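PDB 6FF2: copper chaperone CopZ from Staphylococcus aureus, which sequesters copper(I) inside the cell and carries it to the copper-exporting P-type ATPase CopA. Local coordinates for residues 4-9 and 55-60; 18-23 and 33-38; 28-33 and 49-54. All blocks are in the same frame, centred on the assembly; numbering follows the deposited sequence. Where two conformers were deposited one is given.

Contact 1 of 3, residues 4-9 and 55-60; sequences EILNVE and QMKDAI
Ile60 meets Val8 across the contact, one residue on from the shortest polar bond, Ala59 N to Gln55 O at 3.0 Å, an ordinary helical bond. No hydrogen bond crosses between the two segments. This is a helix packed on the sheet of the ferredoxin-like βαββαβ fold of heavy-metal-associated domains. The first strand and the second helix meet with their local axes 10.4 Å apart and 29° off parallel.

The contact is a row of apolar groups. Val8 and Ile60 meet tip to tip. Val8 CG1 lies 3.9 Å from Ile60 CG2, while Val8 CG2 is turned to Ile60 CD1. The same Ile60 CD1 touches Leu6 CD2 at 4.0 Å, so one methyl serves two strand residues. Leu6 CD2 also touches Met56 CB, more loosely. Leu6 chi2 is 100°, away from the usual staggered values, which may reflect a tight fit. At the far end Glu4 gives its carbons rather than its charge. CG is anti to the backbone N (chi1 172°) and lies against the Met56 sulphur. Tyr46 of strand 41-46 packs on both Glu4 and Met56, and Tyr65 packs on Val8 and Ile60. Lys57 stays at the margin. It was modelled in two conformers; in the one given, NZ is 5.6 Å from Glu4 OE2, too far for a salt bridge, and CG lies 3.5 Å from Leu6 CD2, short for two carbons.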
ATOM      1  N   GLU A   4      16.818 -17.176  -0.611  1.00 11.56           N
ATOM      2  CA  GLU A   4      15.871 -17.467   0.478  1.00 11.42           C
ATOM      3  C   GLU A   4      14.495 -17.201  -0.012  1.00 11.13           C
ATOM      4  O   GLU A   4      14.281 -16.216  -0.674  1.00 12.72           O
ATOM      5  CB  GLU A   4      16.180 -16.566   1.673  1.00 13.71           C
ATOM      6  CG  GLU A   4      15.194 -16.601   2.812  1.00 15.90           C
ATOM      7  CD  GLU A   4      15.082 -17.886   3.558  1.00 20.29           C
ATOM      8  OE1 GLU A   4      15.906 -18.777   3.427  1.00 22.44           O
ATOM      9  OE2 GLU A   4      14.066 -17.953   4.317  1.00 22.77           O
ATOM     10  N   ILE A   5      13.569 -18.108   0.254  1.00 12.20           N
ATOM     11  CA  ILE A   5      12.155 -17.876   0.019  1.00 11.51           C
ATOM     12  C   ILE A   5      11.446 -17.711   1.350  1.00 12.64           C
ATOM     13  O   ILE A   5      11.423 -18.649   2.147  1.00 14.39           O
ATOM     14  CB  ILE A   5      11.556 -18.974  -0.855  1.00 13.55           C
ATOM     15  CG1 ILE A   5      12.318 -19.032  -2.228  1.00 17.99           C
ATOM     16  CG2 ILE A   5      10.079 -18.722  -1.067  1.00 14.42           C
ATOM     17  CD1 ILE A   5      11.940 -20.206  -3.051  1.00 24.12           C
ATOM     18  N   LEU A   6      10.868 -16.526   1.597  1.00 13.01           N
ATOM     19  CA  LEU A   6      10.080 -16.262   2.794  1.00 13.23           C
ATOM     20  C   LEU A   6       8.622 -16.413   2.434  1.00 13.42           C
ATOM     21  O   LEU A   6       8.204 -16.014   1.321  1.00 16.80           O
ATOM     22  CB  LEU A   6      10.392 -14.937   3.447  1.00 17.02           C
ATOM     23  CG  LEU A   6      11.857 -14.788   3.864  1.00 18.61           C
ATOM     24  CD1 LEU A   6      12.584 -13.962   2.836  1.00 19.14           C
ATOM     25  CD2 LEU A   6      12.008 -14.161   5.252  1.00 20.69           C
ATOM     26  N   ASN A   7       7.834 -16.941   3.360  1.00 16.04           N
ATOM     27  CA  ASN A   7       6.370 -16.997   3.200  1.00 16.50           C
ATOM     28  C   ASN A   7       5.772 -15.888   4.074  1.00 16.69           C
ATOM     29  O   ASN A   7       5.974 -15.884   5.249  1.00 18.80           O
ATOM     30  CB  ASN A   7       5.847 -18.313   3.605  1.00 20.83           C
ATOM     31  CG  ASN A   7       6.030 -19.284   2.550  1.00 26.91           C
ATOM     32  OD1 ASN A   7       6.824 -20.186   2.718  1.00 41.75           O
ATOM     33  ND2 ASN A   7       5.254 -19.159   1.456  1.00 33.83           N
ATOM     34  N   VAL A   8       5.084 -14.933   3.442  1.00 17.71           N
ATOM     35  CA  VAL A   8       4.672 -13.703   4.100  1.00 16.37           C
ATOM     36  C   VAL A   8       3.194 -13.587   3.967  1.00 16.32           C
ATOM     37  O   VAL A   8       2.650 -13.821   2.885  1.00 19.77           O
ATOM     38  CB  VAL A   8       5.366 -12.470   3.497  1.00 15.08           C
ATOM     39  CG1 VAL A   8       4.922 -11.201   4.197  1.00 17.13           C
ATOM     40  CG2 VAL A   8       6.886 -12.563   3.579  1.00 18.57           C
ATOM     41  N   GLU A   9       2.569 -13.278   5.101  1.00 15.90           N
ATOM     42  CA  GLU A   9       1.117 -12.993   5.163  1.00 17.75           C
ATOM     43  C   GLU A   9       0.882 -11.512   5.339  1.00 19.46           C
ATOM     44  O   GLU A   9       1.612 -10.828   6.084  1.00 20.94           O
ATOM     45  CB  GLU A   9       0.456 -13.744   6.349  1.00 20.04           C
ATOM     46  CG  GLU A   9       0.428 -15.221   6.085  1.00 21.58           C
ATOM     47  CD  GLU A   9      -0.202 -16.040   7.195  1.00 29.46           C
ATOM     48  OE1 GLU A   9      -0.578 -15.514   8.263  1.00 38.46           O
ATOM     49  OE2 GLU A   9      -0.298 -17.252   6.973  1.00 32.35           O
ATOM     50  N   GLN A  55      17.615 -11.128   9.649  1.00 12.05           N
ATOM     51  CA  GLN A  55      17.560  -9.731   9.279  1.00 13.07           C
ATOM     52  C   GLN A  55      16.430  -9.504   8.243  1.00 12.75           C
ATOM     53  O   GLN A  55      15.752  -8.471   8.259  1.00 14.37           O
ATOM     54  CB  GLN A  55      18.897  -9.272   8.724  1.00 13.96           C
ATOM     55  CG  GLN A  55      20.046  -9.229   9.729  1.00 14.02           C
ATOM     56  CD  GLN A  55      21.338  -9.000   9.000  1.00 13.60           C
ATOM     57  OE1 GLN A  55      22.086  -9.985   8.767  1.00 16.55           O
ATOM     58  NE2 GLN A  55      21.591  -7.761   8.559  1.00 15.42           N
ATOM     59  N   MET A  56      16.247 -10.434   7.308  1.00 12.93           N
ATOM     60  CA  MET A  56      15.177 -10.308   6.335  1.00 12.92           C
ATOM     61  C   MET A  56      13.805 -10.386   6.988  1.00 13.81           C
ATOM     62  O   MET A  56      12.904  -9.599   6.664  1.00 13.83           O
ATOM     63  CB  MET A  56      15.311 -11.426   5.282  1.00 12.55           C
ATOM     64  CG  MET A  56      16.659 -11.451   4.536  1.00 12.78           C
ATOM     65  SD  MET A  56      16.732 -12.948   3.550  1.00 13.79           S
ATOM     66  CE  MET A  56      18.535 -13.067   3.302  1.00 15.16           C
ATOM     67  N   LYS A  57      13.627 -11.379   7.855  1.00 13.11           N
ATOM     68  CA  LYS A  57      12.362 -11.533   8.575  0.50 14.51           C
ATOM     69  C   LYS A  57      12.069 -10.275   9.362  1.00 14.28           C
ATOM     70  O   LYS A  57      10.905  -9.831   9.395  1.00 15.57           O
ATOM     71  CB  LYS A  57      12.399 -12.762   9.481  0.50 18.62           C
ATOM     72  CG  LYS A  57      12.418 -14.059   8.696  0.50 22.57           C
ATOM     73  CD  LYS A  57      12.512 -15.278   9.596  0.50 24.29           C
ATOM     74  CE  LYS A  57      12.418 -16.506   8.750  0.50 20.87           C
ATOM     75  NZ  LYS A  57      11.849 -17.649   9.469  0.50 28.58           N
ATOM     76  N   ASP A  58      13.079  -9.740  10.053  1.00 14.24           N
ATOM     77  CA  ASP A  58      12.802  -8.533  10.856  1.00 16.75           C
ATOM     78  C   ASP A  58      12.392  -7.382   9.993  1.00 16.11           C
ATOM     79  O   ASP A  58      11.515  -6.593  10.383  1.00 18.85           O
ATOM     80  CB  ASP A  58      14.036  -8.139  11.667  1.00 18.83           C
ATOM     81  CG  ASP A  58      14.240  -8.975  12.865  1.00 19.36           C
ATOM     82  OD1 ASP A  58      13.386  -9.835  13.210  1.00 23.77           O
ATOM     83  OD2 ASP A  58      15.346  -8.781  13.463  1.00 23.62           O
ATOM     84  N   ALA A  59      13.040  -7.222   8.834  1.00 15.55           N
ATOM     85  CA  ALA A  59      12.726  -6.107   7.945  1.00 17.36           C
ATOM     86  C   ALA A  59      11.289  -6.201   7.455  1.00 16.28           C
ATOM     87  O   ALA A  59      10.598  -5.169   7.309  1.00 18.84           O
ATOM     88  CB  ALA A  59      13.688  -6.060   6.770  1.00 18.99           C
ATOM     89  N   ILE A  60      10.831  -7.401   7.198  1.00 14.09           N
ATOM     90  CA  ILE A  60       9.483  -7.620   6.730  1.00 15.27           C
ATOM     91  C   ILE A  60       8.495  -7.328   7.875  1.00 15.82           C
ATOM     92  O   ILE A  60       7.496  -6.630   7.670  1.00 16.55           O
ATOM     93  CB  ILE A  60       9.316  -9.013   6.181  1.00 15.06           C
ATOM     94  CG1 ILE A  60      10.139  -9.171   4.911  1.00 16.12           C
ATOM     95  CG2 ILE A  60       7.844  -9.373   5.933  1.00 16.13           C
ATOM     96  CD1 ILE A  60      10.283 -10.637   4.561  1.00 17.39           C
TER

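Contact 2 of 3, residues 18-23 and 33-38; sequences SAVESA and ADVNLE
Glu21 reaches from helix 14-25 to the backbone of strand 30-36 and takes the amide of Val35. Val35 N to Glu21 OE2 is 2.8 Å, and the N-H points almost straight at the oxygen (176°). The amide arrives on the anti side of the carboxylate, 15° out of its plane. The same OE2 forms a salt bridge with Lys17, one turn back on the helix, so two groups grip it. Lys17 also donates to the Val35 carbonyl and has a long, weak ion pair with Asp34. Its charge would ease the approach of the two acids, whose Glu21 OE2 and Asp34 OD1 are 4.1 Å apart.

Close van der Waals contact comes next. The Ala33 carbonyl oxygen sits over the flat face of the Glu21 carboxylate, 3.3 Å from CD. The Glu21 chain is extended beyond CG, which carries CD out over the strand.

The apolar contact lies on the buried side. Val20 and Val35 cross at about a right angle, with Val20 CG1 3.7 Å from Val35 CG2. That methyl of Val35 also touches Glu21 CG at 3.8 Å. Met11 packs on both valines. Farther along the chain, Asn36 OD1 accepts from Glu38 N at 2.8 Å, an Asx turn.

The helix runs roughly antiparallel to the strand, at 157° between local axes. This is the first helix, the one that carries Cys16 of the copper site, laid on an edge strand of the ferredoxin-like sheet.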
ATOM      1  N   SER A  18       5.917  -3.179  -2.980  1.00 18.41           N
ATOM      2  CA  SER A  18       6.947  -2.196  -3.069  1.00 17.84           C
ATOM      3  C   SER A  18       7.637  -1.996  -1.730  1.00 17.88           C
ATOM      4  O   SER A  18       8.873  -1.887  -1.649  1.00 19.34           O
ATOM      5  CB  SER A  18       6.342  -0.906  -3.587  1.00 23.28           C
ATOM      6  OG  SER A  18       7.341   0.036  -3.635  1.00 31.74           O
ATOM      7  N   ALA A  19       6.847  -1.941  -0.666  1.00 16.06           N
ATOM      8  CA  ALA A  19       7.384  -1.700   0.651  1.00 17.31           C
ATOM      9  C   ALA A  19       8.309  -2.849   1.118  1.00 15.99           C
ATOM     10  O   ALA A  19       9.317  -2.589   1.789  1.00 17.64           O
ATOM     11  CB  ALA A  19       6.262  -1.498   1.667  1.00 17.78           C
ATOM     12  N   VAL A  20       7.861  -4.078   0.879  1.00 16.26           N
ATOM     13  CA  VAL A  20       8.639  -5.277   1.276  1.00 15.27           C
ATOM     14  C   VAL A  20       9.923  -5.299   0.455  1.00 15.25           C
ATOM     15  O   VAL A  20      11.031  -5.477   1.040  1.00 14.35           O
ATOM     16  CB  VAL A  20       7.758  -6.514   1.153  1.00 15.07           C
ATOM     17  CG1 VAL A  20       8.608  -7.789   1.242  1.00 15.30           C
ATOM     18  CG2 VAL A  20       6.706  -6.532   2.268  1.00 16.39           C
ATOM     19  N   GLU A  21       9.825  -5.121  -0.844  1.00 14.97           N
ATOM     20  CA  GLU A  21      11.067  -5.167  -1.669  1.00 14.80           C
ATOM     21  C   GLU A  21      12.044  -4.046  -1.252  1.00 16.14           C
ATOM     22  O   GLU A  21      13.248  -4.281  -1.178  1.00 16.63           O
ATOM     23  CB  GLU A  21      10.734  -5.131  -3.167  1.00 15.91           C
ATOM     24  CG  GLU A  21      10.046  -6.386  -3.639  1.00 17.30           C
ATOM     25  CD  GLU A  21       9.683  -6.435  -5.092  1.00 17.10           C
ATOM     26  OE1 GLU A  21       9.992  -5.474  -5.845  1.00 21.42           O
ATOM     27  OE2 GLU A  21       9.034  -7.435  -5.461  1.00 18.60           O
ATOM     28  N   SER A  22      11.561  -2.836  -0.981  1.00 17.16           N
ATOM     29  CA  SER A  22      12.456  -1.776  -0.555  1.00 17.93           C
ATOM     30  C   SER A  22      13.125  -2.051   0.750  1.00 17.58           C
ATOM     31  O   SER A  22      14.312  -1.800   0.900  1.00 20.57           O
ATOM     32  CB  SER A  22      11.745  -0.432  -0.436  1.00 21.62           C
ATOM     33  OG  SER A  22      11.520  -0.018  -1.747  1.00 28.56           O
ATOM     34  N   ALA A  23      12.377  -2.561   1.718  1.00 15.73           N
ATOM     35  CA  ALA A  23      12.948  -2.845   3.044  1.00 16.82           C
ATOM     36  C   ALA A  23      14.051  -3.900   2.941  1.00 15.86           C
ATOM     37  O   ALA A  23      15.096  -3.774   3.539  1.00 18.40           O
ATOM     38  CB  ALA A  23      11.855  -3.337   3.973  1.00 18.16           C
ATOM     39  N   ALA A  33      15.089  -8.593  -4.262  1.00 12.95           N
ATOM     40  CA  ALA A  33      13.954  -9.206  -3.612  1.00 12.74           C
ATOM     41  C   ALA A  33      12.770  -9.162  -4.583  1.00 13.47           C
ATOM     42  O   ALA A  33      12.543  -8.103  -5.215  1.00 16.33           O
ATOM     43  CB  ALA A  33      13.614  -8.460  -2.325  1.00 15.14           C
ATOM     44  N   ASP A  34      12.018 -10.255  -4.671  1.00 13.51           N
ATOM     45  CA  ASP A  34      10.863 -10.361  -5.615  1.00 15.18           C
ATOM     46  C   ASP A  34       9.684 -10.974  -4.875  1.00 16.18           C
ATOM     47  O   ASP A  34       9.688 -12.152  -4.505  1.00 16.32           O
ATOM     48  CB  ASP A  34      11.329 -11.222  -6.795  1.00 18.11           C
ATOM     49  CG  ASP A  34      10.254 -11.457  -7.825  1.00 28.99           C
ATOM     50  OD1 ASP A  34       9.313 -10.681  -7.925  1.00 33.90           O
ATOM     51  OD2 ASP A  34      10.384 -12.423  -8.579  1.00 39.55           O
ATOM     52  N   VAL A  35       8.679 -10.131  -4.619  1.00 15.36           N
ATOM     53  CA  VAL A  35       7.431 -10.527  -4.003  1.00 15.36           C
ATOM     54  C   VAL A  35       6.489 -11.098  -5.049  1.00 15.43           C
ATOM     55  O   VAL A  35       6.222 -10.447  -6.081  1.00 18.42           O
ATOM     56  CB  VAL A  35       6.736  -9.330  -3.337  1.00 14.86           C
ATOM     57  CG1 VAL A  35       5.287  -9.711  -2.946  1.00 17.18           C
ATOM     58  CG2 VAL A  35       7.608  -8.820  -2.149  1.00 17.41           C
ATOM     59  N   ASN A  36       5.955 -12.268  -4.782  1.00 16.92           N
ATOM     60  CA  ASN A  36       4.815 -12.812  -5.551  1.00 17.02           C
ATOM     61  C   ASN A  36       3.562 -12.604  -4.732  1.00 17.17           C
ATOM     62  O   ASN A  36       3.314 -13.308  -3.773  1.00 20.16           O
ATOM     63  CB  ASN A  36       5.006 -14.290  -5.872  1.00 19.40           C
ATOM     64  CG  ASN A  36       3.875 -14.895  -6.642  1.00 21.31           C
ATOM     65  OD1 ASN A  36       2.810 -14.337  -6.726  1.00 26.36           O
ATOM     66  ND2 ASN A  36       4.090 -16.076  -7.166  1.00 23.25           N
ATOM     67  N   LEU A  37       2.753 -11.624  -5.122  1.00 19.33           N
ATOM     68  CA  LEU A  37       1.551 -11.290  -4.340  1.00 21.16           C
ATOM     69  C   LEU A  37       0.523 -12.390  -4.363  1.00 23.18           C
ATOM     70  O   LEU A  37      -0.270 -12.511  -3.434  1.00 25.78           O
ATOM     71  CB  LEU A  37       0.910  -9.990  -4.863  1.00 20.11           C
ATOM     72  CG  LEU A  37       1.651  -8.722  -4.490  1.00 20.40           C
ATOM     73  CD1 LEU A  37       0.999  -7.566  -5.234  1.00 22.06           C
ATOM     74  CD2 LEU A  37       1.663  -8.466  -2.992  1.00 20.74           C
ATOM     75  N   GLU A  38       0.558 -13.209  -5.413  1.00 22.60           N
ATOM     76  CA  GLU A  38      -0.468 -14.253  -5.613  1.00 28.43           C
ATOM     77  C   GLU A  38      -0.285 -15.410  -4.633  1.00 28.03           C
ATOM     78  O   GLU A  38      -1.257 -16.002  -4.238  1.00 36.04           O
ATOM     79  CB  GLU A  38      -0.454 -14.807  -7.023  1.00 32.16           C
ATOM     80  CG  GLU A  38      -0.640 -13.806  -8.155  1.00 37.48           C
ATOM     81  CD  GLU A  38      -0.735 -14.505  -9.509  1.00 41.99           C
ATOM     82  OE1 GLU A  38      -0.079 -15.575  -9.686  1.00 52.77           O
ATOM     83  OE2 GLU A  38      -1.469 -13.987 -10.390  1.00 56.99           O
TER

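Contact 3 of 3, residues 28-33 and 49-54; sequences DGVTSA and SKVAVS
Gly29 meets Lys50 at a place with no room for a side chain. Its phi is positive (102°), and its CA packs bare against Lys50 CE at 3.8 Å. A beta carbon here would collide with Lys50 CB and press on Val51 CG1. At this backbone conformation it would also jam against Asp28 O.

The Lys50 chain passes Gly29 and returns to Asp28. Its bend is at chi3 (59°), which sets the direction of CE. Lys50 NZ then makes a salt bridge to Asp28 OD1 at 3.0 Å. The ammonium comes from above the carboxylate plane, 41° out of it. Lys50 CE also lies 3.3 Å from Asp28 OD2, so the end of the lysine rests over the acid. Both residues are exposed, and the bridge lies on the surface.

In the ferredoxin-like fold this is the end of the domain where the turn into strand 30-36 meets the loop that leads to helix 53-62. Ala52 takes the N-cap position of that helix, and its N donates a hydrogen bond to Gln55 OE1. Thr31 and Ser32 both pair with Gln45, a classic beta bulge just inside the strand.

The buried part of the contact is apolar. Val51 puts CG1 3.6 Å from Gly29 O. The same methyl faces Val30 CG2 at 4.2 Å. Tyr46 packs on Val51 and Val44 on Val30. Polar backbone groups are linked by one water, which donates to Asp28 O at 2.7 Å and to Lys50 O at 3.2 Å.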
ATOM      1  N   ASP A  28      22.345  -4.388   3.583  1.00 16.28           N
ATOM      2  CA  ASP A  28      23.629  -4.664   2.912  1.00 17.70           C
ATOM      3  C   ASP A  28      23.816  -6.164   2.829  1.00 17.42           C
ATOM      4  O   ASP A  28      23.666  -6.903   3.821  1.00 18.79           O
ATOM      5  CB  ASP A  28      24.786  -4.030   3.687  1.00 20.15           C
ATOM      6  CG  ASP A  28      26.167  -4.229   3.017  1.00 27.12           C
ATOM      7  OD1 ASP A  28      26.220  -4.185   1.768  1.00 30.47           O
ATOM      8  OD2 ASP A  28      27.209  -4.454   3.724  1.00 41.04           O
ATOM      9  N   GLY A  29      24.096  -6.617   1.600  1.00 16.01           N
ATOM     10  CA  GLY A  29      24.229  -8.043   1.282  1.00 15.07           C
ATOM     11  C   GLY A  29      23.027  -8.669   0.590  1.00 13.07           C
ATOM     12  O   GLY A  29      23.090  -9.787   0.051  1.00 12.36           O
ATOM     13  N   VAL A  30      21.857  -7.982   0.624  1.00 12.13           N
ATOM     14  CA  VAL A  30      20.711  -8.383  -0.212  1.00 13.28           C
ATOM     15  C   VAL A  30      20.881  -7.764  -1.561  1.00 13.52           C
ATOM     16  O   VAL A  30      21.105  -6.573  -1.704  1.00 14.25           O
ATOM     17  CB  VAL A  30      19.390  -7.930   0.399  1.00 11.72           C
ATOM     18  CG1 VAL A  30      18.254  -8.143  -0.569  1.00 12.88           C
ATOM     19  CG2 VAL A  30      19.152  -8.689   1.678  1.00 12.40           C
ATOM     20  N   THR A  31      20.857  -8.644  -2.564  1.00 12.47           N
ATOM     21  CA  THR A  31      21.072  -8.267  -3.959  1.00 12.43           C
ATOM     22  C   THR A  31      19.768  -7.901  -4.653  1.00 11.79           C
ATOM     23  O   THR A  31      19.727  -6.936  -5.404  1.00 15.80           O
ATOM     24  CB  THR A  31      21.837  -9.372  -4.676  1.00 13.58           C
ATOM     25  OG1 THR A  31      23.039  -9.654  -3.916  1.00 15.16           O
ATOM     26  CG2 THR A  31      22.137  -8.977  -6.063  1.00 15.87           C
ATOM     27  N   SER A  32      18.702  -8.666  -4.410  1.00 12.36           N
ATOM     28  CA  SER A  32      17.407  -8.349  -4.923  1.00 11.85           C
ATOM     29  C   SER A  32      16.330  -9.038  -4.114  1.00 12.04           C
ATOM     30  O   SER A  32      16.592 -10.013  -3.382  1.00 10.89           O
ATOM     31  CB  SER A  32      17.333  -8.786  -6.408  1.00 13.42           C
ATOM     32  OG  SER A  32      17.269 -10.182  -6.555  1.00 15.02           O
ATOM     33  N   ALA A  33      15.089  -8.593  -4.262  1.00 12.95           N
ATOM     34  CA  ALA A  33      13.954  -9.206  -3.612  1.00 12.74           C
ATOM     35  C   ALA A  33      12.770  -9.162  -4.583  1.00 13.47           C
ATOM     36  O   ALA A  33      12.543  -8.103  -5.215  1.00 16.33           O
ATOM     37  CB  ALA A  33      13.614  -8.460  -2.325  1.00 15.14           C
ATOM     38  N   SER A  49      27.293 -14.720   3.308  1.00 12.14           N
ATOM     39  CA  SER A  49      28.354 -14.349   4.239  1.00 13.12           C
ATOM     40  C   SER A  49      28.059 -13.037   4.896  1.00 13.87           C
ATOM     41  O   SER A  49      28.631 -12.716   5.959  1.00 17.35           O
ATOM     42  CB  SER A  49      29.699 -14.258   3.543  1.00 14.96           C
ATOM     43  OG  SER A  49      30.146 -15.550   3.304  1.00 20.67           O
ATOM     44  N   LYS A  50      27.130 -12.238   4.328  1.00 12.59           N
ATOM     45  CA  LYS A  50      26.901 -10.863   4.795  1.00 14.34           C
ATOM     46  C   LYS A  50      25.584 -10.677   5.510  1.00 15.69           C
ATOM     47  O   LYS A  50      25.511  -9.909   6.461  1.00 20.27           O
ATOM     48  CB  LYS A  50      26.924  -9.916   3.647  1.00 15.74           C
ATOM     49  CG  LYS A  50      28.303  -9.720   3.142  1.00 19.10           C
ATOM     50  CD  LYS A  50      28.345  -8.729   2.001  1.00 23.03           C
ATOM     51  CE  LYS A  50      27.804  -7.347   2.348  1.00 26.14           C
ATOM     52  NZ  LYS A  50      28.026  -6.506   1.130  1.00 30.47           N
ATOM     53  N   VAL A  51      24.573 -11.425   5.100  1.00 11.87           N
ATOM     54  CA  VAL A  51      23.222 -11.197   5.648  1.00 12.46           C
ATOM     55  C   VAL A  51      22.615 -12.492   6.082  1.00 14.33           C
ATOM     56  O   VAL A  51      22.778 -13.523   5.441  1.00 13.76           O
ATOM     57  CB  VAL A  51      22.363 -10.341   4.685  1.00 18.87           C
ATOM     58  CG1 VAL A  51      22.203 -10.957   3.388  1.00 19.57           C
ATOM     59  CG2 VAL A  51      20.984 -10.114   5.291  1.00 18.26           C
ATOM     60  N   ALA A  52      21.954 -12.445   7.263  1.00 13.96           N
ATOM     61  CA  ALA A  52      21.225 -13.556   7.778  1.00 13.83           C
ATOM     62  C   ALA A  52      19.718 -13.498   7.451  1.00 12.85           C
ATOM     63  O   ALA A  52      19.173 -12.397   7.344  1.00 14.00           O
ATOM     64  CB  ALA A  52      21.377 -13.586   9.312  1.00 15.52           C
ATOM     65  N   VAL A  53      19.069 -14.659   7.397  1.00 13.28           N
ATOM     66  CA  VAL A  53      17.658 -14.661   7.144  1.00 13.33           C
ATOM     67  C   VAL A  53      16.904 -13.914   8.278  1.00 13.07           C
ATOM     68  O   VAL A  53      15.888 -13.284   8.032  1.00 13.84           O
ATOM     69  CB  VAL A  53      17.168 -16.095   6.936  1.00 15.88           C
ATOM     70  CG1 VAL A  53      15.649 -16.142   6.877  1.00 16.23           C
ATOM     71  CG2 VAL A  53      17.758 -16.601   5.622  1.00 15.27           C
ATOM     72  N   SER A  54      17.418 -13.985   9.500  1.00 13.08           N
ATOM     73  CA  SER A  54      16.800 -13.242  10.609  1.00 13.10           C
ATOM     74  C   SER A  54      16.642 -11.743  10.310  1.00 12.42           C
ATOM     75  O   SER A  54      15.642 -11.126  10.692  1.00 14.53           O
ATOM     76  CB  SER A  54      17.648 -13.535  11.853  1.00 12.18           C
ATOM     77  OG  SER A  54      18.994 -13.025  11.727  1.00 13.56           O
TER
HETATM   78  O   HOH W   1      23.771  -7.230   6.467  1.00 26.46           O

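Contact 1 is the core of the three. It rests on methyl contacts, where contacts 2 and 3 each add a charged group. Contact 2 is partly buried, with valines inside and a carboxylate at the strand edge. Contact 3 lies farther out. It joins the turn before strand 30-36, and the start of that strand, to the loop before helix 53-62, by a salt bridge and a water. Contacts 1 and 2 lay the two helices on one sheet, and they touch where Ile60 meets Val20. Contacts 1 and 3 share helix 53-62 and meet through Met56 and Val51. Contacts 2 and 3 share strand 30-36. Val20 and Val8 lie toward the copper end, whereas contact 3 is away from it.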